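Local coordinates for structural polyprotein, VP2 (Israeli acute paralysis virus, PDB 5CDD), which probably serves as a structural subunit of the viral capsid, VP2, cut from the structural polyprotein and assembled with the other capsid proteins into pentamers, at residues C[3-11]-C[183-191]; C[71-81]-C[129-138]. One frame throughout, in Å; residues are numbered along the deposited sequence.

Starting at the N terminus, helix 2-9 meets the C-terminal strands 179-186 and 188-193 in contact 1, which closes a loop of 171 intervening residues and so brings the two ends of the chain together. Contact 2 lies wholly inside that loop: strand 68-81 runs out, and after 49 further residues strand 131-146 returns antiparallel beside it. The two do not cross but are joined through one sheet, because strand 68-81 also pairs with strands 179-186 and 188-193. A direct bond supports this: Ser-189 N lies 2.7 Å from Arg-72 O, a probable backbone hydrogen bond. The contact centres are about 14 Å apart.

Contact 1: C[3-11]-C[183-191]; sequences HSIIQFLQR and MWLSNISLV
Helix 3-9 runs obliquely over strand 188-191, its axis 9.3 Å away at closest approach and the N-to-C directions 137° apart; one backbone hydrogen bond, Leu-185 N to Leu-9 O (3.0 Å, 163° at the hydrogen), ties Leu-9 to strand 183-186. Ile-188 fills the middle. With CG1 anti to its carbonyl carbon (chi1 -50°), its CD1 reaches the helix and lies 3.4 Å from Leu-9 CB. The same methyl is 3.5 Å from Ile-6 CG2, and there the two isoleucines slide past each other in opposite directions. Farther along, Ile-5 and Leu-190 cross at about a right angle through Ile-5 CG2 and Leu-190 CD2, 3.7 Å apart. Gln-10 lays its aliphatic part against the strand, CG 3.2 Å from Leu-185 O, while its NE2 makes a weak hydrogen bond to Glu-9 of a neighbouring chain. Next to it, Trp-184 brings its CD1 within 3.3 Å of Gln-10 O, an oblique approach. Leu-65 lies against both Leu-9 and Leu-190, extending the apolar patch. The contact is therefore chiefly apolar, with a single backbone hydrogen bond between the two segments adding direction, and its polar margin turns toward a neighbouring chain.

Contact 2: C[71-81]-C[129-138]; sequences LRCDVQVKLVL and DNSVEMTIPY
Arg-72 and Tyr-138 cross at about a right angle, the arginine CG standing 3.8 Å from the centroid of the tyrosine ring and 5° off its normal, a CH-pi contact. CG lies opposite the backbone N (chi1 -170°) and the chain runs extended to NE, which brings the guanidinium over the CD2-CE2 side of the ring, its plane 41° from that of the ring and NH1 3.3 Å from Tyr-138 CE2. Cys-73 O meets the ring at its edge, in plane, and Tyr-138 OH bonds to Gln-142 O. Asp-74 holds the backbone beside this ring: its OD1 accepts Tyr-138 N at 2.7 Å, on the anti side of the carboxylate. From there the strands run antiparallel. Gln-76 and Thr-135 lie side by side, pointing the same way; Gln-76 OE1 accepts from Ser-186 OG. On this face Lys-78 crosses Glu-133, Lys-78 CG lying 3.7 Å from Glu-133 CG. Their charged ends, Lys-78 NZ and Glu-133 OE2, stay 4.6 Å apart, beyond a salt bridge. The opposite face is apolar: Leu-79 CB packs on Val-132 CG2 at 3.9 Å, and Val-77 and Leu-79 both touch Leu-93 of strand 90-97 in the second sheet. Paired backbone bonds, such as Val-77 N to Met-134 O (2.9 Å), hold the ladder. A mainly polar face and one face buried against a second antiparallel sheet fit the beta-sandwich jelly roll of picornavirus-like capsid proteins.

Contact 1: C[3-11]-C[183-191]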
loop_
_atom_site.group_PDB
_atom_site.type_symbol
_atom_site.label_atom_id
_atom_site.label_comp_id
_atom_site.label_asym_id
_atom_site.label_seq_id
_atom_site.Cartn_x
_atom_site.Cartn_y
_atom_site.Cartn_z
ATOM N N HIS C 3 15.365 12.218 -59.145
ATOM C CA HIS C 3 16.284 11.115 -58.900
ATOM C C HIS C 3 17.525 11.209 -59.773
ATOM O O HIS C 3 18.640 11.029 -59.287
ATOM C CB HIS C 3 15.589 9.770 -59.126
ATOM C CG HIS C 3 16.480 8.589 -58.893
ATOM N ND1 HIS C 3 17.021 7.850 -59.924
ATOM C CD2 HIS C 3 16.958 8.044 -57.750
ATOM C CE1 HIS C 3 17.794 6.902 -59.425
ATOM N NE2 HIS C 3 17.774 6.998 -58.108
ATOM N N SER C 4 17.333 11.491 -61.058
ATOM C CA SER C 4 18.458 11.613 -61.980
ATOM C C SER C 4 19.357 12.768 -61.545
ATOM O O SER C 4 20.568 12.742 -61.761
ATOM C CB SER C 4 17.949 11.842 -63.408
ATOM O OG SER C 4 17.119 12.986 -63.472
ATOM N N ILE C 5 18.756 13.779 -60.924
ATOM C CA ILE C 5 19.504 14.935 -60.443
ATOM C C ILE C 5 20.356 14.532 -59.246
ATOM O O ILE C 5 21.526 14.901 -59.149
ATOM C CB ILE C 5 18.565 16.074 -60.000
ATOM C CG1 ILE C 5 17.816 16.631 -61.209
ATOM C CG2 ILE C 5 19.363 17.170 -59.313
ATOM C CD1 ILE C 5 16.881 17.773 -60.876
ATOM N N ILE C 6 19.756 13.777 -58.335
ATOM C CA ILE C 6 20.457 13.315 -57.146
ATOM C C ILE C 6 21.610 12.401 -57.544
ATOM O O ILE C 6 22.670 12.419 -56.919
ATOM C CB ILE C 6 19.495 12.573 -56.190
ATOM C CG1 ILE C 6 18.466 13.566 -55.637
ATOM C CG2 ILE C 6 20.273 11.926 -55.052
ATOM C CD1 ILE C 6 17.454 12.955 -54.699
ATOM N N GLN C 7 21.403 11.608 -58.589
ATOM C CA GLN C 7 22.444 10.711 -59.072
ATOM C C GLN C 7 23.622 11.522 -59.598
ATOM O O GLN C 7 24.781 11.161 -59.395
ATOM C CB GLN C 7 21.905 9.817 -60.188
ATOM C CG GLN C 7 21.084 8.640 -59.705
ATOM C CD GLN C 7 21.844 7.779 -58.714
ATOM O OE1 GLN C 7 21.879 8.070 -57.517
ATOM N NE2 GLN C 7 22.474 6.721 -59.212
ATOM N N PHE C 8 23.310 12.623 -60.276
ATOM C CA PHE C 8 24.326 13.501 -60.843
ATOM C C PHE C 8 25.110 14.212 -59.748
ATOM O O PHE C 8 26.295 14.500 -59.907
ATOM C CB PHE C 8 23.658 14.523 -61.771
ATOM C CG PHE C 8 24.619 15.472 -62.434
ATOM C CD1 PHE C 8 25.064 16.616 -61.775
ATOM C CD2 PHE C 8 25.079 15.221 -63.722
ATOM C CE1 PHE C 8 25.954 17.495 -62.392
ATOM C CE2 PHE C 8 25.966 16.093 -64.344
ATOM C CZ PHE C 8 26.403 17.232 -63.679
ATOM N N LEU C 9 24.444 14.492 -58.632
ATOM C CA LEU C 9 25.087 15.170 -57.515
ATOM C C LEU C 9 26.024 14.230 -56.765
ATOM O O LEU C 9 26.879 14.678 -56.000
ATOM C CB LEU C 9 24.035 15.725 -56.555
ATOM C CG LEU C 9 23.099 16.796 -57.122
ATOM C CD1 LEU C 9 22.106 17.213 -56.054
ATOM C CD2 LEU C 9 23.905 17.993 -57.596
ATOM N N GLN C 10 25.865 12.928 -56.986
ATOM C CA GLN C 10 26.708 11.941 -56.322
ATOM C C GLN C 10 27.918 11.583 -57.173
ATOM O O GLN C 10 28.729 10.740 -56.787
ATOM C CB GLN C 10 25.904 10.679 -56.015
ATOM C CG GLN C 10 24.652 10.935 -55.201
ATOM C CD GLN C 10 24.020 9.658 -54.699
ATOM O OE1 GLN C 10 23.737 8.745 -55.474
ATOM N NE2 GLN C 10 23.790 9.584 -53.392
ATOM N N ARG C 11 28.034 12.223 -58.332
ATOM C CA ARG C 11 29.155 11.982 -59.232
ATOM C C ARG C 11 30.403 12.686 -58.718
ATOM O O ARG C 11 30.402 13.903 -58.523
ATOM C CB ARG C 11 28.840 12.498 -60.637
ATOM C CG ARG C 11 27.747 11.748 -61.357
ATOM C CD ARG C 11 27.541 12.347 -62.732
ATOM N NE ARG C 11 26.577 11.597 -63.529
ATOM C CZ ARG C 11 26.249 11.904 -64.779
ATOM N NH1 ARG C 11 26.810 12.948 -65.376
ATOM N NH2 ARG C 11 25.365 11.163 -65.432
ATOM N N MET C 183 35.331 15.251 -54.713
ATOM C CA MET C 183 34.203 15.447 -53.814
ATOM C C MET C 183 32.873 15.212 -54.515
ATOM O O MET C 183 32.773 15.317 -55.738
ATOM C CB MET C 183 34.224 16.861 -53.228
ATOM C CG MET C 183 35.285 17.089 -52.169
ATOM S SD MET C 183 35.194 18.755 -51.480
ATOM C CE MET C 183 36.819 19.381 -51.868
ATOM N N TRP C 184 31.855 14.891 -53.723
ATOM C CA TRP C 184 30.513 14.650 -54.233
ATOM C C TRP C 184 29.557 14.576 -53.052
ATOM O O TRP C 184 29.989 14.597 -51.900
ATOM C CB TRP C 184 30.474 13.358 -55.054
ATOM C CG TRP C 184 30.746 12.102 -54.284
ATOM C CD1 TRP C 184 29.824 11.282 -53.702
ATOM C CD2 TRP C 184 32.024 11.497 -54.052
ATOM N NE1 TRP C 184 30.446 10.199 -53.130
ATOM C CE2 TRP C 184 31.797 10.306 -53.330
ATOM C CE3 TRP C 184 33.339 11.846 -54.388
ATOM C CZ2 TRP C 184 32.839 9.456 -52.937
ATOM C CZ3 TRP C 184 34.376 11.001 -53.995
ATOM C CH2 TRP C 184 34.117 9.820 -53.277
ATOM N N LEU C 185 28.263 14.489 -53.331
ATOM C CA LEU C 185 27.273 14.453 -52.265
ATOM C C LEU C 185 26.596 13.097 -52.096
ATOM O O LEU C 185 26.523 12.301 -53.031
ATOM C CB LEU C 185 26.216 15.530 -52.527
ATOM C CG LEU C 185 26.763 16.933 -52.823
ATOM C CD1 LEU C 185 25.624 17.862 -53.203
ATOM C CD2 LEU C 185 27.511 17.469 -51.613
ATOM N N SER C 186 26.116 12.843 -50.882
ATOM C CA SER C 186 25.411 11.609 -50.556
ATOM C C SER C 186 24.316 11.984 -49.558
ATOM O O SER C 186 24.374 13.057 -48.957
ATOM C CB SER C 186 26.367 10.584 -49.943
ATOM O OG SER C 186 26.931 11.059 -48.734
ATOM N N ASN C 187 23.320 11.118 -49.386
ATOM C CA ASN C 187 22.216 11.404 -48.471
ATOM C C ASN C 187 21.491 12.662 -48.909
ATOM O O ASN C 187 20.976 13.416 -48.085
ATOM C CB ASN C 187 22.736 11.599 -47.050
ATOM C CG ASN C 187 22.514 10.389 -46.189
ATOM O OD1 ASN C 187 22.959 9.293 -46.519
ATOM N ND2 ASN C 187 21.815 10.575 -45.074
ATOM N N ILE C 188 21.448 12.870 -50.219
ATOM C CA ILE C 188 20.821 14.048 -50.790
ATOM C C ILE C 188 19.318 14.140 -50.593
ATOM O O ILE C 188 18.586 13.163 -50.762
ATOM C CB ILE C 188 21.113 14.147 -52.290
ATOM C CG1 ILE C 188 22.615 13.996 -52.530
ATOM C CG2 ILE C 188 20.614 15.484 -52.820
ATOM C CD1 ILE C 188 22.977 13.816 -53.971
ATOM N N SER C 189 18.875 15.340 -50.235
ATOM C CA SER C 189 17.466 15.639 -50.026
ATOM C C SER C 189 17.221 16.958 -50.762
ATOM O O SER C 189 17.715 18.008 -50.347
ATOM C CB SER C 189 17.176 15.803 -48.536
ATOM O OG SER C 189 15.803 16.056 -48.316
ATOM N N LEU C 190 16.465 16.902 -51.855
ATOM C CA LEU C 190 16.191 18.086 -52.672
ATOM C C LEU C 190 14.694 18.394 -52.714
ATOM O O LEU C 190 13.927 17.627 -53.285
ATOM C CB LEU C 190 16.723 17.833 -54.083
ATOM C CG LEU C 190 17.146 18.986 -54.985
ATOM C CD1 LEU C 190 18.140 19.900 -54.281
ATOM C CD2 LEU C 190 17.779 18.392 -56.232
ATOM N N VAL C 191 14.287 19.541 -52.323
ATOM C CA VAL C 191 13.012 19.866 -52.279
ATOM C C VAL C 191 12.589 21.200 -52.388
ATOM O O VAL C 191 13.164 21.884 -52.052
ATOM C CB VAL C 191 12.402 19.497 -51.026
ATOM C CG1 VAL C 191 12.594 18.198 -50.760
ATOM C CG2 VAL C 191 12.937 20.007 -49.852
#

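Contact 2: C[71-81]-C[129-138]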
loop_
_atom_site.group_PDB
_atom_site.type_symbol
_atom_site.label_atom_id
_atom_site.label_comp_id
_atom_site.label_asym_id
_atom_site.label_seq_id
_atom_site.Cartn_x
_atom_site.Cartn_y
_atom_site.Cartn_z
ATOM N N LEU C 71 18.297 22.028 -49.766
ATOM C CA LEU C 71 19.141 20.857 -49.945
ATOM C C LEU C 71 19.637 20.353 -48.597
ATOM O O LEU C 71 19.891 21.136 -47.683
ATOM C CB LEU C 71 20.345 21.201 -50.825
ATOM C CG LEU C 71 21.420 20.120 -50.971
ATOM C CD1 LEU C 71 20.856 18.917 -51.712
ATOM C CD2 LEU C 71 22.610 20.689 -51.715
ATOM N N ARG C 72 19.765 19.036 -48.484
ATOM C CA ARG C 72 20.252 18.399 -47.268
ATOM C C ARG C 72 21.168 17.286 -47.762
ATOM O O ARG C 72 20.771 16.504 -48.622
ATOM C CB ARG C 72 19.087 17.810 -46.471
ATOM C CG ARG C 72 19.466 17.343 -45.080
ATOM C CD ARG C 72 18.376 16.480 -44.470
ATOM N NE ARG C 72 18.713 16.071 -43.108
ATOM C CZ ARG C 72 18.675 16.880 -42.053
ATOM N NH1 ARG C 72 18.308 18.148 -42.198
ATOM N NH2 ARG C 72 19.009 16.425 -40.851
ATOM N N CYS C 73 22.386 17.210 -47.237
ATOM C CA CYS C 73 23.309 16.181 -47.703
ATOM C C CYS C 73 24.604 16.064 -46.910
ATOM O O CYS C 73 24.942 16.931 -46.103
ATOM C CB CYS C 73 23.674 16.459 -49.160
ATOM S SG CYS C 73 24.529 18.049 -49.374
ATOM N N ASP C 74 25.322 14.973 -47.161
ATOM C CA ASP C 74 26.611 14.727 -46.531
ATOM C C ASP C 74 27.633 14.929 -47.641
ATOM O O ASP C 74 27.374 14.583 -48.794
ATOM C CB ASP C 74 26.729 13.287 -46.015
ATOM C CG ASP C 74 25.631 12.914 -45.037
ATOM O OD1 ASP C 74 25.261 13.756 -44.190
ATOM O OD2 ASP C 74 25.151 11.764 -45.109
ATOM N N VAL C 75 28.785 15.492 -47.303
ATOM C CA VAL C 75 29.824 15.713 -48.297
ATOM C C VAL C 75 30.825 14.571 -48.258
ATOM O O VAL C 75 31.361 14.230 -47.204
ATOM C CB VAL C 75 30.561 17.044 -48.055
ATOM C CG1 VAL C 75 31.720 17.180 -49.031
ATOM C CG2 VAL C 75 29.591 18.205 -48.220
ATOM N N GLN C 76 31.063 13.975 -49.420
ATOM C CA GLN C 76 31.996 12.867 -49.541
ATOM C C GLN C 76 33.320 13.399 -50.080
ATOM O O GLN C 76 33.342 14.138 -51.064
ATOM C CB GLN C 76 31.432 11.822 -50.498
ATOM C CG GLN C 76 31.588 10.394 -50.026
ATOM C CD GLN C 76 30.759 10.102 -48.797
ATOM O OE1 GLN C 76 29.540 10.281 -48.799
ATOM N NE2 GLN C 76 31.415 9.650 -47.737
ATOM N N VAL C 77 34.420 13.026 -49.435
ATOM C CA VAL C 77 35.737 13.485 -49.858
ATOM C C VAL C 77 36.706 12.328 -50.061
ATOM O O VAL C 77 36.716 11.367 -49.289
ATOM C CB VAL C 77 36.353 14.452 -48.825
ATOM C CG1 VAL C 77 37.701 14.946 -49.314
ATOM C CG2 VAL C 77 35.414 15.621 -48.581
ATOM N N LYS C 78 37.520 12.427 -51.107
ATOM C CA LYS C 78 38.509 11.402 -51.405
ATOM C C LYS C 78 39.785 12.031 -51.941
ATOM O O LYS C 78 39.751 12.829 -52.878
ATOM C CB LYS C 78 37.967 10.403 -52.429
ATOM C CG LYS C 78 38.949 9.293 -52.757
ATOM C CD LYS C 78 38.330 8.237 -53.646
ATOM C CE LYS C 78 39.290 7.077 -53.860
ATOM N NZ LYS C 78 38.673 5.982 -54.662
ATOM N N LEU C 79 40.911 11.674 -51.334
ATOM C CA LEU C 79 42.201 12.193 -51.759
ATOM C C LEU C 79 42.991 11.081 -52.426
ATOM O O LEU C 79 43.264 10.054 -51.809
ATOM C CB LEU C 79 42.995 12.718 -50.561
ATOM C CG LEU C 79 42.387 13.825 -49.701
ATOM C CD1 LEU C 79 43.388 14.226 -48.631
ATOM C CD2 LEU C 79 42.028 15.021 -50.561
ATOM N N VAL C 80 43.344 11.278 -53.692
ATOM C CA VAL C 80 44.127 10.287 -54.417
ATOM C C VAL C 80 45.569 10.776 -54.447
ATOM O O VAL C 80 45.887 11.787 -55.076
ATOM C CB VAL C 80 43.618 10.098 -55.855
ATOM C CG1 VAL C 80 44.481 9.077 -56.578
ATOM C CG2 VAL C 80 42.167 9.640 -55.831
ATOM N N LEU C 81 46.434 10.051 -53.750
ATOM C CA LEU C 81 47.840 10.409 -53.660
ATOM C C LEU C 81 48.695 9.788 -54.760
ATOM O O LEU C 81 48.495 8.638 -55.156
ATOM C CB LEU C 81 48.380 10.000 -52.290
ATOM C CG LEU C 81 49.811 10.417 -51.953
ATOM C CD1 LEU C 81 49.925 11.934 -51.967
ATOM C CD2 LEU C 81 50.181 9.866 -50.587
ATOM N N ASP C 129 49.620 5.381 -47.932
ATOM C CA ASP C 129 48.301 5.518 -48.538
ATOM C C ASP C 129 48.325 5.953 -49.997
ATOM O O ASP C 129 49.077 6.849 -50.378
ATOM C CB ASP C 129 47.466 6.518 -47.732
ATOM C CG ASP C 129 47.390 6.161 -46.260
ATOM O OD1 ASP C 129 46.843 5.086 -45.933
ATOM O OD2 ASP C 129 47.880 6.955 -45.427
ATOM N N ASN C 130 47.494 5.307 -50.809
ATOM C CA ASN C 130 47.383 5.648 -52.222
ATOM C C ASN C 130 46.189 6.579 -52.360
ATOM O O ASN C 130 46.046 7.292 -53.353
ATOM C CB ASN C 130 47.166 4.392 -53.067
ATOM C CG ASN C 130 48.419 3.546 -53.190
ATOM O OD1 ASN C 130 48.400 2.473 -53.791
ATOM N ND2 ASN C 130 49.521 4.029 -52.625
ATOM N N SER C 131 45.336 6.558 -51.341
ATOM C CA SER C 131 44.141 7.391 -51.294
ATOM C C SER C 131 43.443 7.199 -49.956
ATOM O O SER C 131 43.561 6.147 -49.326
ATOM C CB SER C 131 43.174 7.022 -52.421
ATOM O OG SER C 131 42.576 5.761 -52.181
ATOM N N VAL C 132 42.721 8.227 -49.525
ATOM C CA VAL C 132 41.987 8.179 -48.268
ATOM C C VAL C 132 40.630 8.847 -48.453
ATOM O O VAL C 132 40.522 9.879 -49.114
ATOM C CB VAL C 132 42.755 8.895 -47.133
ATOM C CG1 VAL C 132 44.046 8.155 -46.832
ATOM C CG2 VAL C 132 43.051 10.334 -47.527
ATOM N N GLU C 133 39.593 8.246 -47.880
ATOM C CA GLU C 133 38.245 8.791 -47.984
ATOM C C GLU C 133 37.747 9.306 -46.644
ATOM O O GLU C 133 38.240 8.913 -45.588
ATOM C CB GLU C 133 37.277 7.733 -48.517
ATOM C CG GLU C 133 37.472 7.398 -49.981
ATOM C CD GLU C 133 36.438 6.415 -50.490
ATOM O OE1 GLU C 133 36.434 5.259 -50.014
ATOM O OE2 GLU C 133 35.627 6.800 -51.361
ATOM N N MET C 134 36.754 10.184 -46.699
ATOM C CA MET C 134 36.189 10.768 -45.496
ATOM C C MET C 134 34.765 11.239 -45.770
ATOM O O MET C 134 34.457 11.693 -46.872
ATOM C CB MET C 134 37.052 11.947 -45.054
ATOM C CG MET C 134 36.567 12.655 -43.811
ATOM S SD MET C 134 37.541 14.128 -43.461
ATOM C CE MET C 134 36.614 15.350 -44.372
ATOM N N THR C 135 33.899 11.120 -44.770
ATOM C CA THR C 135 32.513 11.548 -44.912
ATOM C C THR C 135 32.225 12.692 -43.952
ATOM O O THR C 135 32.638 12.658 -42.793
ATOM C CB THR C 135 31.527 10.408 -44.592
ATOM O OG1 THR C 135 31.866 9.246 -45.356
ATOM C CG2 THR C 135 30.105 10.830 -44.931
ATOM N N ILE C 136 31.520 13.705 -44.437
ATOM C CA ILE C 136 31.170 14.844 -43.603
ATOM C C ILE C 136 29.653 14.903 -43.459
ATOM O O ILE C 136 28.954 15.428 -44.327
ATOM C CB ILE C 136 31.675 16.161 -44.215
ATOM C CG1 ILE C 136 33.198 16.120 -44.338
ATOM C CG2 ILE C 136 31.244 17.335 -43.349
ATOM C CD1 ILE C 136 33.795 17.365 -44.956
ATOM N N PRO C 137 29.124 14.356 -42.354
ATOM C CA PRO C 137 27.683 14.347 -42.098
ATOM C C PRO C 137 27.086 15.747 -42.172
ATOM O O PRO C 137 27.758 16.728 -41.859
ATOM C CB PRO C 137 27.588 13.762 -40.692
ATOM C CG PRO C 137 28.783 12.870 -40.617
ATOM C CD PRO C 137 29.853 13.723 -41.241
ATOM N N TYR C 138 25.829 15.834 -42.595
ATOM C CA TYR C 138 25.143 17.116 -42.681
ATOM C C TYR C 138 25.452 17.839 -41.372
ATOM O O TYR C 138 24.982 17.434 -40.308
ATOM C CB TYR C 138 23.640 16.884 -42.825
ATOM C CG TYR C 138 22.833 18.145 -42.980
ATOM C CD1 TYR C 138 22.965 18.942 -44.113
ATOM C CD2 TYR C 138 21.946 18.552 -41.985
ATOM C CE1 TYR C 138 22.233 20.116 -44.255
ATOM C CE2 TYR C 138 21.210 19.725 -42.117
ATOM C CZ TYR C 138 21.360 20.500 -43.253
ATOM O OH TYR C 138 20.643 21.664 -43.382
#